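Local coordinates for protein lipolytic enzyme, g-d-s-l (Clostridium thermocellum, PDB 2W47) that binds carbohydrate through a calcium-containing family 6 carbohydrate-binding module of a GDSL-type lipolytic enzyme, at residues A9-E20 with V32-E43. Sequence-based numbering, arbitrary orientation. Where two conformers were deposited one is given.
Sequences AEDAIIYNAILE and VNYHNEVGGYIE. With CA (calcium ion), chain C; AQA (4-deoxy-beta-L-threo-hex-4-enopyranuronic acid), chain B.
Val32, branched and apolar, spreads its two methyls against segment 9-20: CG1 meets Ala17 CB at 3.7 Å, while CG2 reaches Ala9, Ile14 and Leu19. Asn33 pairs with Ile18 through two antiparallel backbone bonds, and its amide serves two partners at once. With CG anti to the backbone N (chi1 170°), OD1 binds calcium at 2.2 Å and ND2 donates almost straight to Glu20 OE2 (2.9 Å), striking the carboxylate from above its plane. Metal and carboxylate together fix the amide's rotation; Glu20 OE1 is held by Tyr31. Tyr34 lends the calcium its carbonyl O. His35 donates its backbone N to Asn16 O and lays its flat ring against the turn, Asn16 C lying 3.4 Å above the ring centre. Asn36 OD1 binds the calcium as well. A water accepts from Asn16 ND2 and donates to Val38 O, tying the loop to the kink. Gly40, with no CB, lies close against the Asn16 carbonyl. Tyr41 pairs with Tyr15 in the backbone and offers its ring face to Tyr15 CB, a CH-pi contact 3.5 Å from the centroid. Ile42 touches Ile14 by CG2, and Glu43, backbone-bonded to Ile13, extends to a salt bridge with Arg111. Two antiparallel strand pairs, kinked at Asn16, thus join an edge of the family 6 beta-sandwich to its calcium-bearing glycan pocket.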
ATOM      1  N   ALA A   9       2.950   7.827   4.349  1.00  9.59           N
ATOM      2  CA  ALA A   9       1.501   7.955   4.526  1.00  9.51           C
ATOM      3  C   ALA A   9       1.009   9.379   4.255  1.00  9.97           C
ATOM      4  O   ALA A   9      -0.006   9.574   3.567  1.00  9.34           O
ATOM      5  CB  ALA A   9       1.101   7.512   5.938  1.00  9.61           C
ATOM      6  N   GLU A  10       1.736  10.368   4.775  1.00 10.58           N
ATOM      7  CA  GLU A  10       1.299  11.767   4.689  1.00 12.09           C
ATOM      8  C   GLU A  10       1.273  12.292   3.249  1.00 11.63           C
ATOM      9  O   GLU A  10       0.651  13.322   2.967  1.00 12.12           O
ATOM     10  CB  GLU A  10       2.171  12.680   5.583  1.00 11.97           C
ATOM     11  CG  GLU A  10       3.603  12.886   5.041  1.00 13.80           C
ATOM     12  CD  GLU A  10       4.650  13.399   6.035  1.00 15.83           C
ATOM     13  OE1 GLU A  10       5.849  13.174   5.759  1.00 21.49           O
ATOM     14  OE2 GLU A  10       4.312  14.012   7.068  1.00 18.32           O
ATOM     15  N   ASP A  11       1.951  11.597   2.339  1.00 11.08           N
ATOM     16  CA  ASP A  11       2.024  12.050   0.947  1.00 11.45           C
ATOM     17  C   ASP A  11       1.004  11.383   0.029  1.00 10.98           C
ATOM     18  O   ASP A  11       0.908  11.704  -1.162  1.00 10.96           O
ATOM     19  CB  ASP A  11       3.443  11.920   0.421  1.00 12.63           C
ATOM     20  CG  ASP A  11       4.388  12.928   1.075  1.00 14.18           C
ATOM     21  OD1 ASP A  11       4.001  14.112   1.227  1.00 18.75           O
ATOM     22  OD2 ASP A  11       5.496  12.537   1.465  1.00 18.91           O
ATOM     23  N   ALA A  12       0.226  10.470   0.598  1.00 10.39           N
ATOM     24  CA  ALA A  12      -0.840   9.822  -0.137  1.00 10.44           C
ATOM     25  C   ALA A  12      -2.053  10.728  -0.249  1.00 10.20           C
ATOM     26  O   ALA A  12      -2.231  11.661   0.533  1.00 10.04           O
ATOM     27  CB  ALA A  12      -1.234   8.533   0.558  1.00 10.48           C
ATOM     28  N   ILE A  13      -2.875  10.438  -1.245  1.00  9.82           N
ATOM     29  CA  ILE A  13      -4.232  10.934  -1.316  1.00 10.27           C
ATOM     30  C   ILE A  13      -5.081   9.826  -0.718  1.00  9.36           C
ATOM     31  O   ILE A  13      -4.959   8.663  -1.118  1.00  9.09           O
ATOM     32  CB  ILE A  13      -4.624  11.222  -2.779  1.00 10.90           C
ATOM     33  CG1 ILE A  13      -3.765  12.373  -3.315  1.00 13.73           C
ATOM     34  CG2 ILE A  13      -6.127  11.507  -2.917  1.00 13.15           C
ATOM     35  CD1 ILE A  13      -3.554  12.353  -4.826  1.00 16.49           C
ATOM     36  N   ILE A  14      -5.886  10.163   0.281  1.00  9.15           N
ATOM     37  CA  ILE A  14      -6.660   9.141   0.977  1.00  8.91           C
ATOM     38  C   ILE A  14      -8.147   9.460   0.933  1.00  8.92           C
ATOM     39  O   ILE A  14      -8.550  10.634   0.903  1.00  9.13           O
ATOM     40  CB  ILE A  14      -6.143   8.890   2.421  1.00  8.61           C
ATOM     41  CG1 ILE A  14      -6.405  10.097   3.332  1.00  9.61           C
ATOM     42  CG2 ILE A  14      -4.657   8.501   2.387  1.00  9.72           C
ATOM     43  CD1 ILE A  14      -5.869   9.926   4.750  1.00 10.20           C
ATOM     44  N   TYR A  15      -8.955   8.408   0.936  1.00  8.41           N
ATOM     45  CA  TYR A  15     -10.400   8.531   0.865  1.00  8.56           C
ATOM     46  C   TYR A  15     -11.004   7.551   1.851  1.00  8.45           C
ATOM     47  O   TYR A  15     -10.670   6.371   1.835  1.00  7.51           O
ATOM     48  CB  TYR A  15     -10.886   8.211  -0.544  1.00  9.41           C
ATOM     49  CG  TYR A  15     -12.383   8.029  -0.651  1.00 11.55           C
ATOM     50  CD1 TYR A  15     -13.234   9.131  -0.632  1.00 12.53           C
ATOM     51  CD2 TYR A  15     -12.943   6.760  -0.780  1.00 12.46           C
ATOM     52  CE1 TYR A  15     -14.615   8.969  -0.727  1.00 13.88           C
ATOM     53  CE2 TYR A  15     -14.324   6.588  -0.876  1.00 13.16           C
ATOM     54  CZ  TYR A  15     -15.144   7.696  -0.851  1.00 13.67           C
ATOM     55  OH  TYR A  15     -16.511   7.514  -0.946  1.00 15.86           O
ATOM     56  N   ASN A  16     -11.890   8.030   2.713  1.00  8.13           N
ATOM     57  CA  ASN A  16     -12.472   7.186   3.755  1.00  8.48           C
ATOM     58  C   ASN A  16     -11.394   6.428   4.536  1.00  8.38           C
ATOM     59  O   ASN A  16     -11.451   5.208   4.751  1.00  8.77           O
ATOM     60  CB  ASN A  16     -13.564   6.273   3.187  1.00  8.72           C
ATOM     61  CG  ASN A  16     -14.866   7.007   2.993  1.00 11.24           C
ATOM     62  OD1 ASN A  16     -15.062   8.083   3.553  1.00 14.88           O
ATOM     63  ND2 ASN A  16     -15.764   6.431   2.212  1.00 14.39           N
ATOM     64  N   ALA A  17     -10.391   7.201   4.924  1.00  8.61           N
ATOM     65  CA  ALA A  17      -9.248   6.751   5.689  1.00  8.27           C
ATOM     66  C   ALA A  17      -8.695   8.006   6.356  1.00  8.42           C
ATOM     67  O   ALA A  17      -8.980   9.124   5.898  1.00  9.51           O
ATOM     68  CB  ALA A  17      -8.219   6.134   4.759  1.00  8.79           C
ATOM     69  N   ILE A  18      -7.930   7.821   7.427  1.00  8.40           N
ATOM     70  CA  ILE A  18      -7.305   8.935   8.139  1.00  8.34           C
ATOM     71  C   ILE A  18      -5.814   8.700   8.316  1.00  7.56           C
ATOM     72  O   ILE A  18      -5.327   7.584   8.115  1.00  7.60           O
ATOM     73  CB  ILE A  18      -7.961   9.165   9.527  1.00  8.55           C
ATOM     74  CG1 ILE A  18      -7.651   8.002  10.497  1.00  9.03           C
ATOM     75  CG2 ILE A  18      -9.462   9.417   9.367  1.00  9.78           C
ATOM     76  CD1 ILE A  18      -8.146   8.193  11.934  1.00  9.47           C
ATOM     77  N   LEU A  19      -5.097   9.755   8.699  1.00  7.19           N
ATOM     78  CA  LEU A  19      -3.721   9.650   9.156  1.00  7.40           C
ATOM     79  C   LEU A  19      -3.765   9.662  10.673  1.00  7.37           C
ATOM     80  O   LEU A  19      -4.402  10.533  11.278  1.00  7.48           O
ATOM     81  CB  LEU A  19      -2.900  10.842   8.663  1.00  7.33           C
ATOM     82  CG  LEU A  19      -2.801  11.011   7.146  1.00  7.34           C
ATOM     83  CD1 LEU A  19      -1.974  12.236   6.779  1.00  8.37           C
ATOM     84  CD2 LEU A  19      -2.225   9.752   6.504  1.00  9.34           C
ATOM     85  N   GLU A  20      -3.102   8.694  11.297  1.00  7.02           N
ATOM     86  CA  GLU A  20      -3.084   8.626  12.754  1.00  8.22           C
ATOM     87  C   GLU A  20      -1.736   8.152  13.272  1.00  7.60           C
ATOM     88  O   GLU A  20      -0.847   7.778  12.490  1.00  7.94           O
ATOM     89  CB  GLU A  20      -4.232   7.768  13.291  1.00  8.53           C
ATOM     90  CG  GLU A  20      -4.055   6.291  13.090  1.00  9.70           C
ATOM     91  CD  GLU A  20      -5.125   5.456  13.764  1.00  9.76           C
ATOM     92  OE1 GLU A  20      -4.811   4.292  14.088  1.00  9.65           O
ATOM     93  OE2 GLU A  20      -6.265   5.943  13.953  1.00 11.33           O
ATOM     94  N   VAL A  32      -1.632   5.370   7.745  1.00  7.50           N
ATOM     95  CA  VAL A  32      -3.037   5.423   7.348  1.00  7.28           C
ATOM     96  C   VAL A  32      -3.856   4.369   8.075  1.00  7.50           C
ATOM     97  O   VAL A  32      -3.482   3.206   8.123  1.00  7.72           O
ATOM     98  CB  VAL A  32      -3.215   5.199   5.834  1.00  7.47           C
ATOM     99  CG1 VAL A  32      -4.676   5.368   5.448  1.00  8.21           C
ATOM    100  CG2 VAL A  32      -2.360   6.169   5.040  1.00  8.06           C
ATOM    101  N   ASN A  33      -4.985   4.797   8.629  1.00  7.31           N
ATOM    102  CA  ASN A  33      -5.989   3.901   9.181  1.00  7.44           C
ATOM    103  C   ASN A  33      -7.258   4.066   8.360  1.00  7.63           C
ATOM    104  O   ASN A  33      -7.869   5.134   8.366  1.00  7.56           O
ATOM    105  CB  ASN A  33      -6.208   4.235  10.660  1.00  7.94           C
ATOM    106  CG  ASN A  33      -7.405   3.529  11.272  1.00 10.18           C
ATOM    107  OD1 ASN A  33      -7.996   2.622  10.684  1.00  9.91           O
ATOM    108  ND2 ASN A  33      -7.786   3.976  12.463  1.00 13.67           N
ATOM    109  N   TYR A  34      -7.621   3.016   7.622  1.00  7.46           N
ATOM    110  CA  TYR A  34      -8.817   3.018   6.790  1.00  7.61           C
ATOM    111  C   TYR A  34     -10.064   3.082   7.657  1.00  8.10           C
ATOM    112  O   TYR A  34     -10.097   2.498   8.736  1.00  8.00           O
ATOM    113  CB  TYR A  34      -8.883   1.716   5.990  1.00  7.23           C
ATOM    114  CG  TYR A  34      -7.979   1.622   4.776  1.00  6.25           C
ATOM    115  CD1 TYR A  34      -6.607   1.430   4.907  1.00  6.74           C
ATOM    116  CD2 TYR A  34      -8.514   1.652   3.493  1.00  6.22           C
ATOM    117  CE1 TYR A  34      -5.785   1.305   3.797  1.00  6.64           C
ATOM    118  CE2 TYR A  34      -7.702   1.526   2.366  1.00  6.81           C
ATOM    119  CZ  TYR A  34      -6.336   1.363   2.530  1.00  6.19           C
ATOM    120  OH  TYR A  34      -5.498   1.239   1.443  1.00  6.55           O
ATOM    121  N   HIS A  35     -11.112   3.760   7.189  1.00  8.85           N
ATOM    122  CA  HIS A  35     -12.428   3.571   7.802  1.00  9.21           C
ATOM    123  C   HIS A  35     -12.781   2.093   7.731  1.00  9.62           C
ATOM    124  O   HIS A  35     -12.431   1.408   6.762  1.00  9.71           O
ATOM    125  CB  HIS A  35     -13.502   4.353   7.051  1.00  9.79           C
ATOM    126  CG  HIS A  35     -13.442   5.836   7.243  1.00 10.45           C
ATOM    127  ND1 HIS A  35     -12.451   6.467   7.966  1.00 12.19           N
ATOM    128  CD2 HIS A  35     -14.249   6.817   6.773  1.00 11.56           C
ATOM    129  CE1 HIS A  35     -12.663   7.772   7.950  1.00 12.56           C
ATOM    130  NE2 HIS A  35     -13.741   8.010   7.223  1.00 12.84           N
ATOM    131  N   ASN A  36     -13.479   1.603   8.749  1.00  9.44           N
ATOM    132  CA  ASN A  36     -13.887   0.209   8.745  1.00 10.78           C
ATOM    133  C   ASN A  36     -15.155   0.015   7.928  1.00 10.61           C
ATOM    134  O   ASN A  36     -16.277  -0.110   8.443  1.00 11.12           O
ATOM    135  CB  ASN A  36     -13.936  -0.345  10.171  1.00 11.27           C
ATOM    136  CG  ASN A  36     -12.536  -0.485  10.778  1.00 14.66           C
ATOM    137  OD1 ASN A  36     -11.650   0.349  10.539  1.00 17.98           O
ATOM    138  ND2 ASN A  36     -12.323  -1.541  11.538  1.00 18.07           N
ATOM    139  N   GLU A  37     -14.946   0.053   6.619  1.00 10.11           N
ATOM    140  CA  GLU A  37     -16.006  -0.052   5.627  1.00 11.01           C
ATOM    141  C   GLU A  37     -15.410  -0.427   4.278  1.00 10.12           C
ATOM    142  O   GLU A  37     -14.197  -0.314   4.066  1.00 10.08           O
ATOM    143  CB  GLU A  37     -16.786   1.265   5.529  1.00 11.29           C
ATOM    144  CG  GLU A  37     -15.981   2.441   4.977  1.00 13.40           C
ATOM    145  CD  GLU A  37     -16.745   3.748   5.011  1.00 14.15           C
ATOM    146  OE1 GLU A  37     -17.127   4.196   6.112  1.00 19.18           O
ATOM    147  OE2 GLU A  37     -16.953   4.331   3.930  1.00 20.90           O
ATOM    148  N   VAL A  38     -16.261  -0.880   3.364  1.00  9.51           N
ATOM    149  CA  VAL A  38     -15.836  -1.157   2.001  1.00  9.49           C
ATOM    150  C   VAL A  38     -15.425   0.144   1.308  1.00  9.06           C
ATOM    151  O   VAL A  38     -16.073   1.183   1.481  1.00  9.62           O
ATOM    152  CB  VAL A  38     -16.977  -1.837   1.181  1.00  9.33           C
ATOM    153  CG1 VAL A  38     -16.614  -1.974  -0.300  1.00  9.66           C
ATOM    154  CG2 VAL A  38     -17.320  -3.196   1.764  1.00 11.63           C
ATOM    155  N   GLY A  39     -14.336   0.099   0.542  1.00  8.81           N
ATOM    156  CA  GLY A  39     -14.094   1.144  -0.452  1.00  8.76           C
ATOM    157  C   GLY A  39     -13.171   2.292  -0.109  1.00  8.66           C
ATOM    158  O   GLY A  39     -12.898   3.120  -0.974  1.00  8.94           O
ATOM    159  N   GLY A  40     -12.685   2.367   1.127  1.00  7.98           N
ATOM    160  CA  GLY A  40     -11.649   3.351   1.427  1.00  7.62           C
ATOM    161  C   GLY A  40     -10.429   3.082   0.575  1.00  7.08           C
ATOM    162  O   GLY A  40     -10.203   1.947   0.122  1.00  7.22           O
ATOM    163  N   TYR A  41      -9.625   4.110   0.330  1.00  7.15           N
ATOM    164  CA  TYR A  41      -8.410   3.884  -0.431  1.00  7.47           C
ATOM    165  C   TYR A  41      -7.283   4.816  -0.092  1.00  7.30           C
ATOM    166  O   TYR A  41      -7.491   5.881   0.486  1.00  7.22           O
ATOM    167  CB  TYR A  41      -8.661   3.909  -1.952  1.00  8.21           C
ATOM    168  CG  TYR A  41      -9.092   5.232  -2.570  1.00  9.13           C
ATOM    169  CD1 TYR A  41      -8.171   6.260  -2.810  1.00  9.11           C
ATOM    170  CD2 TYR A  41     -10.410   5.419  -2.979  1.00 10.75           C
ATOM    171  CE1 TYR A  41      -8.579   7.473  -3.407  1.00 10.23           C
ATOM    172  CE2 TYR A  41     -10.818   6.607  -3.582  1.00 11.55           C
ATOM    173  CZ  TYR A  41      -9.904   7.622  -3.791  1.00 10.65           C
ATOM    174  OH  TYR A  41     -10.342   8.799  -4.380  1.00 13.78           O
ATOM    175  N   ILE A  42      -6.077   4.387  -0.455  0.50  7.11           N
ATOM    176  CA  ILE A  42      -4.878   5.211  -0.399  0.50  7.79           C
ATOM    177  C   ILE A  42      -4.261   5.208  -1.792  0.50  7.63           C
ATOM    178  O   ILE A  42      -4.199   4.167  -2.458  0.50  7.68           O
ATOM    179  CB  ILE A  42      -3.852   4.701   0.646  0.50  7.64           C
ATOM    180  CG1 ILE A  42      -3.295   3.328   0.248  0.50  8.24           C
ATOM    181  CG2 ILE A  42      -4.477   4.688   2.035  0.50  8.51           C
ATOM    182  CD1 ILE A  42      -2.416   2.673   1.300  0.50  8.22           C
ATOM    183  N   GLU A  43      -3.824   6.381  -2.236  1.00  8.00           N
ATOM    184  CA  GLU A  43      -3.292   6.540  -3.577  1.00  8.30           C
ATOM    185  C   GLU A  43      -2.020   7.355  -3.531  1.00  8.60           C
ATOM    186  O   GLU A  43      -1.970   8.397  -2.883  1.00  9.25           O
ATOM    187  CB  GLU A  43      -4.329   7.236  -4.447  1.00  8.74           C
ATOM    188  CG  GLU A  43      -3.911   7.450  -5.875  1.00  9.57           C
ATOM    189  CD  GLU A  43      -5.051   7.988  -6.690  1.00 10.41           C
ATOM    190  OE1 GLU A  43      -5.933   7.192  -7.076  1.00  9.47           O
ATOM    191  OE2 GLU A  43      -5.068   9.214  -6.963  1.00 12.37           O
TER
HETATM  192 CA    CA C1137      -9.163   0.815  10.075  1.00 13.23          CA
HETATM  193  O6A AQA B   2      -9.779  -2.097  13.042  1.00 15.19           O
HETATM  194  C6  AQA B   2      -8.938  -1.191  12.787  1.00 16.56           C
HETATM  195  O6B AQA B   2      -8.733  -0.771  11.619  1.00 16.51           O
HETATM  196  C5  AQA B   2      -8.234  -0.666  13.790  1.00 16.81           C
HETATM  197  O5  AQA B   2      -8.485  -1.208  15.119  1.00 18.59           O
HETATM  198  C4  AQA B   2      -7.312   0.301  13.573  1.00 17.67           C
HETATM  199  C3  AQA B   2      -6.692   1.041  14.742  1.00 18.65           C
HETATM  200  O3  AQA B   2      -5.418   1.602  14.397  1.00 17.80           O
HETATM  201  C2  AQA B   2      -6.533   0.049  15.887  1.00 19.05           C
HETATM  202  O2  AQA B   2      -5.974   0.682  17.040  1.00 18.01           O
HETATM  203  C1  AQA B   2      -7.890  -0.549  16.243  1.00 19.93           C
HETATM  204  O   HOH W   1     -15.869   3.921   1.240  1.00 21.83           O
HETATM  205  O   HOH W   2      -7.012   0.446   8.726  1.00  8.79           O
HETATM  206  O   HOH W   3     -10.314   1.557  11.997  1.00 21.64           O
HETATM  207  O   HOH W   4      -9.863  -0.629   8.397  1.00  9.87           O